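Local coordinates for protein novel Thermotoga maritima enzyme TM1112 (Thermotoga maritima, PDB 1O5U) that is of unknown function but belongs to the cupin family and is probably an enzyme built on that family's beta-barrel fold, at residues K59-T64 and R87-E92. Residues are numbered along the deposited sequence; the frame is centred on the assembly and turned at random.
Sequences KVEVTT and RWKVLE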
loop_
_atom_site.group_PDB
_atom_site.type_symbol
_atom_site.label_atom_id
_atom_site.label_comp_id
_atom_site.label_asym_id
_atom_site.label_seq_id
_atom_site.Cartn_x
_atom_site.Cartn_y
_atom_site.Cartn_z
ATOM N N LYS A 59 -7.264 5.809 -3.280
ATOM C CA LYS A 59 -6.747 5.450 -4.617
ATOM C C LYS A 59 -5.426 6.153 -4.753
ATOM O O LYS A 59 -5.336 7.381 -4.557
ATOM C CB LYS A 59 -7.662 5.895 -5.731
ATOM C CG LYS A 59 -7.122 5.537 -7.147
ATOM C CD LYS A 59 -8.015 5.982 -8.233
ATOM C CE LYS A 59 -7.532 5.458 -9.545
ATOM N NZ LYS A 59 -8.446 5.907 -10.709
ATOM N N VAL A 60 -4.400 5.394 -5.135
ATOM C CA VAL A 60 -3.053 5.896 -5.272
ATOM C C VAL A 60 -2.436 5.350 -6.538
ATOM O O VAL A 60 -2.653 4.181 -6.845
ATOM C CB VAL A 60 -2.159 5.438 -4.109
ATOM C CG1 VAL A 60 -0.801 6.109 -4.164
ATOM C CG2 VAL A 60 -2.827 5.749 -2.784
ATOM N N GLU A 61 -1.723 6.202 -7.273
ATOM C CA GLU A 61 -0.889 5.785 -8.422
ATOM C C GLU A 61 0.563 5.714 -7.875
ATOM O O GLU A 61 1.061 6.729 -7.404
ATOM C CB GLU A 61 -0.942 6.803 -9.563
ATOM C CG GLU A 61 -2.255 6.809 -10.375
ATOM C CD GLU A 61 -2.424 7.994 -11.350
ATOM O OE1 GLU A 61 -1.709 9.035 -11.235
ATOM O OE2 GLU A 61 -3.359 7.928 -12.228
ATOM N N VAL A 62 1.208 4.555 -7.945
ATOM C CA VAL A 62 2.622 4.445 -7.497
ATOM C C VAL A 62 3.507 4.275 -8.756
ATOM O O VAL A 62 3.178 3.512 -9.625
ATOM C CB VAL A 62 2.777 3.303 -6.506
ATOM C CG1 VAL A 62 4.192 3.085 -6.124
ATOM C CG2 VAL A 62 1.912 3.520 -5.280
ATOM N N THR A 63 4.595 5.048 -8.875
ATOM C CA THR A 63 5.563 4.901 -9.948
ATOM C C THR A 63 6.890 4.605 -9.272
ATOM O O THR A 63 7.356 5.414 -8.475
ATOM C CB THR A 63 5.689 6.195 -10.756
ATOM O OG1 THR A 63 4.397 6.527 -11.306
ATOM C CG2 THR A 63 6.566 5.991 -11.954
ATOM N N THR A 64 7.481 3.467 -9.598
ATOM C CA THR A 64 8.749 3.079 -8.997
ATOM C C THR A 64 9.903 3.859 -9.631
ATOM O O THR A 64 9.755 4.498 -10.679
ATOM C CB THR A 64 8.989 1.585 -9.099
ATOM O OG1 THR A 64 9.190 1.188 -10.459
ATOM C CG2 THR A 64 7.824 0.820 -8.623
ATOM N N ARG A 87 7.386 6.890 -6.052
ATOM C CA ARG A 87 6.622 8.102 -5.796
ATOM C C ARG A 87 5.177 7.705 -5.706
ATOM O O ARG A 87 4.697 6.952 -6.548
ATOM C CB ARG A 87 6.814 9.083 -6.929
ATOM C CG ARG A 87 6.187 10.454 -6.687
ATOM C CD ARG A 87 6.897 11.533 -7.459
ATOM N NE ARG A 87 6.345 12.869 -7.233
ATOM C CZ ARG A 87 6.782 13.744 -6.317
ATOM N NH1 ARG A 87 7.778 13.456 -5.510
ATOM N NH2 ARG A 87 6.198 14.927 -6.214
ATOM N N TRP A 88 4.521 8.159 -4.645
ATOM C CA TRP A 88 3.098 8.034 -4.436
ATOM C C TRP A 88 2.358 9.261 -4.944
ATOM O O TRP A 88 2.744 10.399 -4.639
ATOM C CB TRP A 88 2.787 7.889 -2.930
ATOM C CG TRP A 88 2.923 6.487 -2.379
ATOM C CD1 TRP A 88 3.971 5.652 -2.551
ATOM C CD2 TRP A 88 1.984 5.793 -1.555
ATOM N NE1 TRP A 88 3.738 4.464 -1.895
ATOM C CE2 TRP A 88 2.530 4.524 -1.266
ATOM C CE3 TRP A 88 0.748 6.118 -0.993
ATOM C CZ2 TRP A 88 1.862 3.595 -0.529
ATOM C CZ3 TRP A 88 0.109 5.195 -0.232
ATOM C CH2 TRP A 88 0.651 3.945 -0.005
ATOM N N LYS A 89 1.285 9.040 -5.700
ATOM C CA LYS A 89 0.334 10.110 -6.053
ATOM C C LYS A 89 -1.022 9.720 -5.525
ATOM O O LYS A 89 -1.679 8.803 -6.069
ATOM C CB LYS A 89 0.264 10.307 -7.567
ATOM C CG LYS A 89 -0.543 11.545 -7.951
ATOM C CD LYS A 89 -0.439 11.888 -9.397
ATOM C CE LYS A 89 -1.286 13.129 -9.681
ATOM N NZ LYS A 89 -1.392 13.445 -11.142
ATOM N N VAL A 90 -1.409 10.338 -4.424
ATOM C CA VAL A 90 -2.642 9.993 -3.745
ATOM C C VAL A 90 -3.771 10.766 -4.461
ATOM O O VAL A 90 -3.830 11.983 -4.432
ATOM C CB VAL A 90 -2.615 10.389 -2.273
ATOM C CG1 VAL A 90 -4.000 10.157 -1.650
ATOM C CG2 VAL A 90 -1.502 9.661 -1.474
ATOM N N LEU A 91 -4.628 10.052 -5.172
ATOM C CA LEU A 91 -5.673 10.672 -5.975
ATOM C C LEU A 91 -6.978 10.820 -5.196
ATOM O O LEU A 91 -7.734 11.791 -5.402
ATOM C CB LEU A 91 -5.928 9.798 -7.204
ATOM C CG LEU A 91 -4.761 9.661 -8.184
ATOM C CD1 LEU A 91 -5.114 8.636 -9.225
ATOM C CD2 LEU A 91 -4.387 10.976 -8.823
ATOM N N GLU A 92 -7.264 9.827 -4.364
ATOM C CA GLU A 92 -8.370 9.901 -3.396
ATOM C C GLU A 92 -7.806 9.638 -2.026
ATOM O O GLU A 92 -7.023 8.696 -1.856
ATOM C CB GLU A 92 -9.444 8.885 -3.755
ATOM C CG GLU A 92 -10.027 9.126 -5.146
ATOM C CD GLU A 92 -10.930 8.011 -5.600
ATOM O OE1 GLU A 92 -11.254 7.114 -4.791
ATOM O OE2 GLU A 92 -11.290 8.046 -6.797
HETATM O O HOH W 1 -2.284 11.469 -12.515
#
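In W88, chi1 (-83°) puts CG anti to the carbonyl carbon and chi2 (49°) turns the indole beside V60 and V62 of the antiparallel neighbour strand; V62, whose CG2 is likewise anti to the carbonyl carbon, sets that methyl over one face of the five-membered ring, a CH-pi contact 4.0 Å from CG2 to the ring centroid. V60 CG1 approaches the six-membered ring obliquely, 3.5 Å from W88 CE3. W36 and V94 of the facing sheet meet W88 and V60 respectively, which places this face inside the cupin barrel.

The other face carries E61, K89 and R87. E61 and K89 run side by side, and a water joins them, donating to E61 OE1 (2.8 Å) and accepting from K89 NZ (2.6 Å). L91 CD1 lies 3.5 Å from E61 CD, while R87 leads away to salt bridges with E42 and D44.

Paired backbone bonds at E61–K89 and T63–R87 give way to a classic beta bulge, where K59 O accepts from both L91 N (2.8 Å) and E92 N (3.1 Å) as the chain turns into strand 93-100. The pair illustrates how antiparallel strands divide their chemistry by face: apolar groups inward, where W88 approaches an unidentified bound molecule, consistent with a pocket, and water-bridged charges outward.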